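Local structure of SusD homolog (3FDH) at residues 206-214 and 491-499; 412-420 and 437-448. The protein probably binds glycans at the outer membrane of Bacteroides thetaiotaomicron, as a predicted lipoprotein of the SusD/RagB family. All blocks are in the same frame, centred on the assembly; numbering follows the deposited sequence. Where two conformers were deposited one is given.

Contact 1 (206-214 and 491-499); sequences TMRLINRSS and PVWWAGGSR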
loop_
_atom_site.group_PDB
_atom_site.type_symbol
_atom_site.label_atom_id
_atom_site.label_comp_id
_atom_site.label_asym_id
_atom_site.label_seq_id
_atom_site.Cartn_x
_atom_site.Cartn_y
_atom_site.Cartn_z
ATOM N N THR A 206 10.009 10.643 3.647
ATOM C CA THR A 206 10.838 11.211 4.703
ATOM C C THR A 206 10.759 10.302 5.931
ATOM O O THR A 206 11.785 9.923 6.537
ATOM C CB THR A 206 10.456 12.669 5.027
ATOM O OG1 THR A 206 10.672 13.471 3.848
ATOM C CG2 THR A 206 11.304 13.214 6.208
HETATM N N MSE A 207 9.542 9.927 6.287
HETATM C CA MSE A 207 9.367 9.048 7.449
HETATM C C MSE A 207 9.974 7.684 7.152
HETATM O O MSE A 207 10.527 7.014 8.032
HETATM C CB MSE A 207 7.896 8.918 7.835
HETATM C CG MSE A 207 7.728 8.140 9.125
HETATM SE SE MSE A 207 8.307 9.110 10.647
HETATM C CE MSE A 207 6.723 10.108 10.601
ATOM N N ARG A 208 9.917 7.277 5.888
ATOM C CA ARG A 208 10.457 5.945 5.517
ATOM C C ARG A 208 11.906 5.761 5.913
ATOM O O ARG A 208 12.332 4.677 6.347
ATOM C CB ARG A 208 10.351 5.721 4.013
ATOM C CG ARG A 208 10.887 4.348 3.603
ATOM C CD ARG A 208 9.794 3.286 3.659
ATOM N NE ARG A 208 8.983 3.388 2.443
ATOM C CZ ARG A 208 7.693 3.701 2.382
ATOM N NH1 ARG A 208 6.973 3.869 3.469
ATOM N NH2 ARG A 208 7.097 3.755 1.207
ATOM N N LEU A 209 12.678 6.844 5.770
ATOM C CA LEU A 209 14.146 6.770 5.944
ATOM C C LEU A 209 14.653 7.237 7.303
ATOM O O LEU A 209 15.835 7.425 7.514
ATOM C CB LEU A 209 14.845 7.597 4.890
ATOM C CG LEU A 209 14.534 7.357 3.418
ATOM C CD1 LEU A 209 15.554 8.121 2.581
ATOM C CD2 LEU A 209 14.518 5.903 3.043
ATOM N N ILE A 210 13.725 7.410 8.204
ATOM C CA ILE A 210 14.009 7.996 9.526
ATOM C C ILE A 210 15.106 7.280 10.300
ATOM O O ILE A 210 15.896 7.906 10.979
ATOM C CB ILE A 210 12.721 8.101 10.394
ATOM C CG1 ILE A 210 12.923 9.114 11.528
ATOM C CG2 ILE A 210 12.276 6.714 10.914
ATOM C CD1 ILE A 210 13.171 10.532 11.040
ATOM N N ASN A 211 15.130 5.959 10.202
ATOM C CA ASN A 211 16.137 5.183 10.911
ATOM C C ASN A 211 17.541 5.624 10.560
ATOM O O ASN A 211 18.483 5.507 11.355
ATOM C CB ASN A 211 15.954 3.696 10.580
ATOM C CG ASN A 211 16.834 2.784 11.402
ATOM O OD1 ASN A 211 17.170 3.085 12.548
ATOM N ND2 ASN A 211 17.165 1.630 10.840
ATOM N N ARG A 212 17.663 6.172 9.359
ATOM C CA ARG A 212 18.952 6.544 8.806
ATOM C C ARG A 212 19.271 8.031 8.974
ATOM O O ARG A 212 20.321 8.518 8.570
ATOM C CB ARG A 212 19.018 6.177 7.331
ATOM C CG ARG A 212 19.042 4.716 7.049
ATOM C CD ARG A 212 20.369 4.114 7.552
ATOM N NE ARG A 212 20.414 2.685 7.263
ATOM C CZ ARG A 212 21.480 1.922 7.406
ATOM N NH1 ARG A 212 22.613 2.405 7.899
ATOM N NH2 ARG A 212 21.400 0.657 7.070
ATOM N N SER A 213 18.372 8.733 9.626
ATOM C CA SER A 213 18.505 10.187 9.760
ATOM C C SER A 213 19.579 10.687 10.705
ATOM O O SER A 213 19.879 10.065 11.721
ATOM C CB SER A 213 17.170 10.787 10.187
ATOM O OG SER A 213 17.266 12.186 10.302
ATOM N N SER A 214 20.163 11.828 10.334
ATOM C CA SER A 214 21.188 12.479 11.153
ATOM C C SER A 214 20.543 13.528 12.028
ATOM O O SER A 214 21.190 14.136 12.859
ATOM C CB SER A 214 22.269 13.148 10.290
ATOM O OG SER A 214 23.046 12.193 9.589
ATOM N N PRO A 491 17.942 -7.298 5.854
ATOM C CA PRO A 491 16.946 -6.213 5.791
ATOM C C PRO A 491 17.314 -5.215 4.692
ATOM O O PRO A 491 18.450 -5.139 4.280
ATOM C CB PRO A 491 17.101 -5.501 7.135
ATOM C CG PRO A 491 17.856 -6.393 7.997
ATOM C CD PRO A 491 18.643 -7.336 7.144
ATOM N N VAL A 492 16.356 -4.426 4.249
ATOM C CA VAL A 492 16.668 -3.352 3.277
ATOM C C VAL A 492 17.423 -2.237 4.025
ATOM O O VAL A 492 17.439 -2.195 5.264
ATOM C CB VAL A 492 15.393 -2.837 2.532
ATOM C CG1 VAL A 492 14.751 -4.054 1.834
ATOM C CG2 VAL A 492 14.368 -2.123 3.465
ATOM N N TRP A 493 18.048 -1.337 3.288
ATOM C CA TRP A 493 18.860 -0.290 3.927
ATOM C C TRP A 493 18.139 0.612 4.923
ATOM O O TRP A 493 18.624 0.844 6.023
ATOM C CB TRP A 493 19.576 0.517 2.875
ATOM C CG TRP A 493 20.369 1.652 3.388
ATOM C CD1 TRP A 493 21.642 1.609 3.893
ATOM C CD2 TRP A 493 19.973 3.021 3.394
ATOM N NE1 TRP A 493 22.051 2.876 4.218
ATOM C CE2 TRP A 493 21.044 3.762 3.925
ATOM C CE3 TRP A 493 18.807 3.700 2.997
ATOM C CZ2 TRP A 493 20.991 5.150 4.087
ATOM C CZ3 TRP A 493 18.750 5.089 3.168
ATOM C CH2 TRP A 493 19.849 5.790 3.704
ATOM N N TRP A 494 16.956 1.075 4.578
ATOM C CA TRP A 494 16.247 1.969 5.491
ATOM C C TRP A 494 15.816 1.258 6.751
ATOM O O TRP A 494 15.423 1.901 7.738
ATOM C CB TRP A 494 15.100 2.766 4.841
ATOM C CG TRP A 494 14.023 2.056 4.027
ATOM C CD1 TRP A 494 13.812 2.209 2.695
ATOM C CD2 TRP A 494 13.008 1.142 4.486
ATOM N NE1 TRP A 494 12.731 1.470 2.290
ATOM C CE2 TRP A 494 12.218 0.798 3.359
ATOM C CE3 TRP A 494 12.680 0.599 5.725
ATOM C CZ2 TRP A 494 11.127 -0.071 3.430
ATOM C CZ3 TRP A 494 11.565 -0.287 5.796
ATOM C CH2 TRP A 494 10.825 -0.611 4.648
ATOM N N ALA A 495 15.973 -0.059 6.739
ATOM C CA ALA A 495 15.588 -0.900 7.892
ATOM C C ALA A 495 16.812 -1.315 8.668
ATOM O O ALA A 495 16.735 -2.147 9.561
ATOM C CB ALA A 495 14.764 -2.130 7.453
ATOM N N GLY A 496 17.957 -0.749 8.306
ATOM C CA GLY A 496 19.204 -1.056 8.993
ATOM C C GLY A 496 20.056 -2.042 8.239
ATOM O O GLY A 496 21.114 -2.474 8.727
ATOM N N GLY A 497 19.595 -2.437 7.058
ATOM C CA GLY A 497 20.372 -3.383 6.216
ATOM C C GLY A 497 21.481 -2.724 5.433
ATOM O O GLY A 497 21.646 -1.514 5.473
ATOM N N SER A 498 22.262 -3.521 4.708
ATOM C CA SER A 498 23.377 -2.992 3.922
ATOM C C SER A 498 23.208 -3.171 2.433
ATOM O O SER A 498 23.938 -2.575 1.673
ATOM C CB SER A 498 24.670 -3.693 4.294
ATOM O OG SER A 498 24.563 -5.085 4.000
ATOM N N ARG A 499 22.280 -4.011 2.007
ATOM C CA ARG A 499 22.069 -4.206 0.553
ATOM C C ARG A 499 20.610 -4.482 0.227
ATOM O O ARG A 499 19.786 -4.445 1.153
ATOM C CB ARG A 499 22.994 -5.294 -0.009
ATOM C CG ARG A 499 22.722 -6.698 0.468
ATOM C CD ARG A 499 23.643 -7.689 -0.207
ATOM N NE ARG A 499 23.322 -9.058 0.179
ATOM C CZ ARG A 499 22.491 -9.865 -0.479
ATOM N NH1 ARG A 499 21.820 -9.469 -1.536
ATOM N NH2 ARG A 499 22.345 -11.102 -0.072
ATOM O OXT ARG A 499 20.240 -4.683 -0.942
HETATM O O HOH W 1 13.724 4.004 8.491
#

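Contact 2 (412-420 and 437-448); sequences PLQETMIQK and DFRRMKGLNENF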
loop_
_atom_site.group_PDB
_atom_site.type_symbol
_atom_site.label_atom_id
_atom_site.label_comp_id
_atom_site.label_asym_id
_atom_site.label_seq_id
_atom_site.Cartn_x
_atom_site.Cartn_y
_atom_site.Cartn_z
ATOM N N PRO A 412 1.089 6.801 23.244
ATOM C CA PRO A 412 0.811 7.543 22.021
ATOM C C PRO A 412 1.308 6.920 20.729
ATOM O O PRO A 412 0.526 6.630 19.840
ATOM C CB PRO A 412 1.483 8.896 22.265
ATOM C CG PRO A 412 1.543 9.046 23.773
ATOM C CD PRO A 412 1.507 7.669 24.361
ATOM N N LEU A 413 2.590 6.728 20.619
ATOM C CA LEU A 413 3.139 6.164 19.388
ATOM C C LEU A 413 2.603 4.779 19.046
ATOM O O LEU A 413 2.216 4.499 17.908
ATOM C CB LEU A 413 4.672 6.116 19.424
ATOM C CG LEU A 413 5.323 5.615 18.124
ATOM C CD1 LEU A 413 4.958 6.470 16.910
ATOM C CD2 LEU A 413 6.842 5.531 18.335
ATOM N N GLN A 414 2.650 3.922 20.048
ATOM C CA GLN A 414 2.234 2.528 19.910
ATOM C C GLN A 414 0.840 2.465 19.348
ATOM O O GLN A 414 0.577 1.750 18.397
ATOM C CB GLN A 414 2.255 1.806 21.256
ATOM C CG GLN A 414 1.688 0.411 21.179
ATOM C CD GLN A 414 1.759 -0.325 22.500
ATOM O OE1 GLN A 414 2.825 -0.688 22.933
ATOM N NE2 GLN A 414 0.609 -0.581 23.121
ATOM N N GLU A 415 -0.042 3.207 19.996
ATOM C CA GLU A 415 -1.469 3.263 19.640
ATOM C C GLU A 415 -1.687 3.832 18.242
ATOM O O GLU A 415 -2.502 3.343 17.460
ATOM C CB GLU A 415 -2.269 4.038 20.671
ATOM C CG GLU A 415 -3.746 4.072 20.353
ATOM C CD GLU A 415 -4.454 2.682 20.312
ATOM O OE1 GLU A 415 -3.953 1.660 20.846
ATOM O OE2 GLU A 415 -5.572 2.631 19.752
ATOM N N THR A 416 -0.935 4.873 17.943
ATOM C CA THR A 416 -0.961 5.494 16.636
ATOM C C THR A 416 -0.626 4.488 15.538
ATOM O O THR A 416 -1.307 4.410 14.535
ATOM C CB THR A 416 -0.024 6.747 16.555
ATOM O OG1 THR A 416 -0.516 7.753 17.469
ATOM C CG2 THR A 416 0.070 7.328 15.073
HETATM N N MSE A 417 0.379 3.655 15.739
HETATM C CA MSE A 417 0.791 2.784 14.669
HETATM C C MSE A 417 -0.139 1.570 14.556
HETATM O O MSE A 417 -0.348 1.032 13.449
HETATM C CB MSE A 417 2.223 2.377 14.890
HETATM C CG MSE A 417 3.220 3.553 14.983
HETATM SE SE MSE A 417 3.116 4.666 13.411
HETATM C CE MSE A 417 3.617 3.309 12.124
ATOM N N ILE A 418 -0.692 1.154 15.703
ATOM C CA ILE A 418 -1.730 0.084 15.712
ATOM C C ILE A 418 -2.933 0.558 14.889
ATOM O O ILE A 418 -3.482 -0.173 14.060
ATOM C CB ILE A 418 -2.168 -0.336 17.130
ATOM C CG1 ILE A 418 -1.014 -1.090 17.821
ATOM C CG2 ILE A 418 -3.374 -1.248 17.033
ATOM C CD1 ILE A 418 -1.213 -1.418 19.348
ATOM N N GLN A 419 -3.322 1.800 15.114
ATOM C CA GLN A 419 -4.438 2.388 14.404
ATOM C C GLN A 419 -4.149 2.556 12.915
ATOM O O GLN A 419 -5.035 2.351 12.078
ATOM C CB GLN A 419 -4.927 3.716 15.063
ATOM C CG GLN A 419 -5.603 3.508 16.439
ATOM C CD GLN A 419 -6.811 2.544 16.387
ATOM O OE1 GLN A 419 -7.622 2.585 15.455
ATOM N NE2 GLN A 419 -6.934 1.689 17.397
ATOM N N LYS A 420 -2.900 2.864 12.567
ATOM C CA LYS A 420 -2.536 3.029 11.172
ATOM C C LYS A 420 -2.727 1.675 10.528
ATOM O O LYS A 420 -3.303 1.540 9.473
ATOM C CB LYS A 420 -1.078 3.524 11.034
ATOM C CG LYS A 420 -0.666 3.855 9.634
ATOM C CD LYS A 420 0.742 4.405 9.530
ATOM C CE LYS A 420 1.028 5.070 8.188
ATOM N NZ LYS A 420 2.549 5.185 7.955
ATOM N N ASP A 437 5.737 0.010 6.660
ATOM C CA ASP A 437 5.725 0.507 8.030
ATOM C C ASP A 437 6.177 -0.564 9.007
ATOM O O ASP A 437 6.905 -0.315 9.966
ATOM C CB ASP A 437 4.323 0.946 8.466
ATOM C CG ASP A 437 3.885 2.342 7.909
ATOM O OD1 ASP A 437 4.696 3.292 7.884
ATOM O OD2 ASP A 437 2.679 2.516 7.625
ATOM N N PHE A 438 5.815 -1.809 8.713
ATOM C CA PHE A 438 6.076 -2.906 9.663
ATOM C C PHE A 438 7.551 -3.144 9.730
ATOM O O PHE A 438 8.160 -3.289 10.801
ATOM C CB PHE A 438 5.372 -4.234 9.233
ATOM C CG PHE A 438 5.494 -5.310 10.267
ATOM C CD1 PHE A 438 4.629 -5.379 11.329
ATOM C CD2 PHE A 438 6.523 -6.189 10.224
ATOM C CE1 PHE A 438 4.795 -6.320 12.305
ATOM C CE2 PHE A 438 6.683 -7.138 11.178
ATOM C CZ PHE A 438 5.824 -7.211 12.232
ATOM N N ARG A 439 8.133 -3.172 8.556
ATOM C CA ARG A 439 9.551 -3.419 8.447
ATOM C C ARG A 439 10.365 -2.217 8.962
ATOM O O ARG A 439 11.459 -2.354 9.505
ATOM C CB ARG A 439 9.950 -3.740 7.004
ATOM C CG ARG A 439 9.439 -5.067 6.517
ATOM C CD ARG A 439 9.956 -5.290 5.093
ATOM N NE ARG A 439 9.360 -4.352 4.154
ATOM C CZ ARG A 439 9.850 -4.046 2.972
ATOM N NH1 ARG A 439 10.997 -4.555 2.613
ATOM N NH2 ARG A 439 9.235 -3.177 2.219
ATOM N N ARG A 440 9.801 -1.036 8.830
ATOM C CA ARG A 440 10.502 0.163 9.303
ATOM C C ARG A 440 10.531 0.065 10.811
ATOM O O ARG A 440 11.568 0.343 11.422
ATOM C CB ARG A 440 9.838 1.442 8.821
ATOM C CG ARG A 440 10.383 2.694 9.462
ATOM C CD ARG A 440 9.860 3.946 8.807
ATOM N NE ARG A 440 8.418 4.062 8.831
ATOM C CZ ARG A 440 7.736 4.650 9.823
ATOM N NH1 ARG A 440 8.371 5.136 10.891
ATOM N NH2 ARG A 440 6.430 4.692 9.761
HETATM N N MSE A 441 9.395 -0.304 11.410
HETATM C CA MSE A 441 9.317 -0.508 12.885
HETATM C C MSE A 441 10.335 -1.540 13.352
HETATM O O MSE A 441 10.969 -1.387 14.404
HETATM C CB MSE A 441 7.959 -0.933 13.337
HETATM C CG MSE A 441 7.171 0.301 13.489
HETATM SE SE MSE A 441 5.275 0.224 14.038
HETATM C CE MSE A 441 4.413 -0.291 12.455
ATOM N N LYS A 442 10.464 -2.609 12.567
ATOM C CA LYS A 442 11.466 -3.620 12.854
ATOM C C LYS A 442 12.876 -3.035 12.937
ATOM O O LYS A 442 13.626 -3.314 13.886
ATOM C CB LYS A 442 11.483 -4.741 11.816
ATOM C CG LYS A 442 10.478 -5.776 12.058
ATOM C CD LYS A 442 10.619 -7.007 11.125
ATOM C CE LYS A 442 11.803 -7.880 11.432
ATOM N NZ LYS A 442 11.788 -8.597 12.729
ATOM N N GLY A 443 13.224 -2.226 11.939
ATOM C CA GLY A 443 14.521 -1.579 11.911
ATOM C C GLY A 443 14.731 -0.642 13.090
ATOM O O GLY A 443 15.846 -0.466 13.550
ATOM N N LEU A 444 13.639 -0.102 13.617
ATOM C CA LEU A 444 13.657 0.823 14.762
ATOM C C LEU A 444 13.534 0.052 16.085
ATOM O O LEU A 444 13.490 0.616 17.160
ATOM C CB LEU A 444 12.504 1.834 14.658
ATOM C CG LEU A 444 12.571 2.780 13.469
ATOM C CD1 LEU A 444 11.325 3.658 13.346
ATOM C CD2 LEU A 444 13.848 3.624 13.594
ATOM N N ASN A 445 13.494 -1.257 15.954
ATOM C CA ASN A 445 13.293 -2.188 17.065
ATOM C C ASN A 445 12.063 -1.914 17.867
ATOM O O ASN A 445 12.085 -1.884 19.095
ATOM C CB ASN A 445 14.471 -2.255 18.012
ATOM C CG ASN A 445 14.410 -3.463 18.864
ATOM O OD1 ASN A 445 13.689 -4.412 18.534
ATOM N ND2 ASN A 445 15.147 -3.460 19.978
ATOM N N GLU A 446 10.981 -1.690 17.146
ATOM C CA GLU A 446 9.662 -1.464 17.729
ATOM C C GLU A 446 8.767 -2.654 17.388
ATOM O O GLU A 446 8.749 -3.147 16.262
ATOM C CB GLU A 446 9.073 -0.170 17.222
ATOM C CG GLU A 446 9.877 1.069 17.706
ATOM C CD GLU A 446 9.520 2.371 16.998
ATOM O OE1 GLU A 446 8.817 2.345 15.963
ATOM O OE2 GLU A 446 9.995 3.430 17.477
ATOM N N ASN A 447 8.028 -3.087 18.390
ATOM C CA ASN A 447 7.167 -4.267 18.290
ATOM C C ASN A 447 5.742 -3.860 18.653
ATOM O O ASN A 447 5.268 -4.240 19.718
ATOM C CB ASN A 447 7.593 -5.363 19.311
ATOM C CG ASN A 447 9.092 -5.779 19.234
ATOM O OD1 ASN A 447 10.001 -4.973 19.007
ATOM N ND2 ASN A 447 9.339 -7.059 19.487
ATOM N N PHE A 448 5.078 -3.089 17.806
ATOM C CA PHE A 448 3.753 -2.577 18.137
ATOM C C PHE A 448 2.655 -3.422 17.525
ATOM O O PHE A 448 1.582 -3.605 18.106
ATOM C CB PHE A 448 3.577 -1.112 17.698
ATOM C CG PHE A 448 4.583 -0.138 18.293
ATOM C CD1 PHE A 448 5.031 -0.274 19.597
ATOM C CD2 PHE A 448 5.042 0.964 17.543
ATOM C CE1 PHE A 448 5.961 0.652 20.140
ATOM C CE2 PHE A 448 5.926 1.878 18.079
ATOM C CZ PHE A 448 6.403 1.705 19.368
#

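Contact 1 (206-214 and 491-499)
Arg212 lays its guanidinium flat on the indole of Trp493, the two planes only 8° apart, in a cation-pi stack that puts CZ 3.7 Å from the centroid of the five-membered ring. The aliphatic part of the same side chain runs on over the six-membered ring, CG 3.6 Å from its centroid, as a CH-pi contact. A bend at chi2 (-68°) turns the chain so that it follows the ring face instead of leaving it. Side-on, Arg212 also grips the backbone of the residue it stacks on. NE donates to Trp493 O at 2.9 Å and NH2 to the same oxygen at 3.0 Å; the acceptor lies in the guanidinium plane, whereas NE stands above the carbonyl plane. Gly496 N adds a third bond to Trp493 O, closing the 3-10 turn 493-495 within the C-terminal tail, which packs here against the end of helix 191-208 in this largely helical, SusD-like fold. Gly496 has the positive phi (100°) that favours glycine. On the other indole, Arg208 CG stands almost on the normal of the five-membered ring of Trp494, 3.6 Å from its centroid, while Val492 CG2 covers the opposite face. Leu209 CD2 reaches Trp494 CB at 3.7 Å and the edge of the Trp493 ring. One water bridges the backbones, hydrogen-bonded to Arg208 O and Trp494 O and accepting from Asn211 N. Further out, Asp125 accepts a hydrogen bond from Trp494 NE1 and forms a salt bridge with Arg208 NH2, linking both partners of that CH-pi contact, and Glu433 pairs with Arg208 NH1.

Contact 2 (412-420 and 437-448)
Phe448 presents one ring face to Gln414, whose CA stands nearly on the ring normal, 3.8 Å from the centroid, a CH-pi contact with the helix backbone itself. The Gln414 side chain continues across the same ring, its CG 3.8 Å from Phe448 CD1, with amide and ring planes 54° apart. Glu446 CB, two residues before the phenylalanine, covers the opposite face toward the rim, so the ring is sandwiched between helix 412-423 and the loop that carries it. The Leu413 side chain crosses that of Phe448 at about a right angle, its CD2 3.8 Å from Phe448 CE2. Helices 412-423 and 431-443 run nearly antiparallel here, their local axes 154° apart and 11.9 Å at closest approach, and two selenomethionines fill the space between them. The pair belongs to the largely helical body of the SusD family, a member of the TPR clan. Met417 and Met441 pass antiparallel, their CE methyls 3.7 Å apart; bends at chi2 (-56°) and chi3 of Met417 fold its methyl round toward Arg440. A Schellman motif at Asn445 ends helix 431-443 and leads the chain back toward Phe448. Beyond the methyls, Lys420 reaches across to the carboxylate of Asp437, NZ 2.7 Å from OD2 on its syn side, with a weak second bond to OD1. Arg440 NH2 meets OD1 at 2.9 Å from above the carboxylate plane, and Glu344 holds its NH1. With an alanine in place of Asp437, the carboxylate shared by both cations is gone, which would probably leave Lys420 without its mate and close to Arg440, although Glu344 would still pair with the arginine. Set between buried Lys420 NZ and Arg440 NH2, themselves 4.3 Å apart, the Asp437 carboxylate is likely to be stabilised in its ionised form.

The two contacts lie on the same side of the chain's centre, their own centres about 14 Å apart. In sequence the order is 206-214, 412-420, 437-448 and 491-499, so contact 2, a local helix pairing, falls wholly within the long span that contact 1 bridges. Helix 431-443 connects them: one part of its surface faces helix 412-423, while another packs against the end of helix 191-208 and the C-terminal tail. Arg440 belongs to both settings, its CD 3.2 Å from Met207 O and its N 3.6 Å from Trp494 CZ3. Through this one helix, a helix pair close in sequence is joined to a helix end and a chain terminus that lie far apart along the chain.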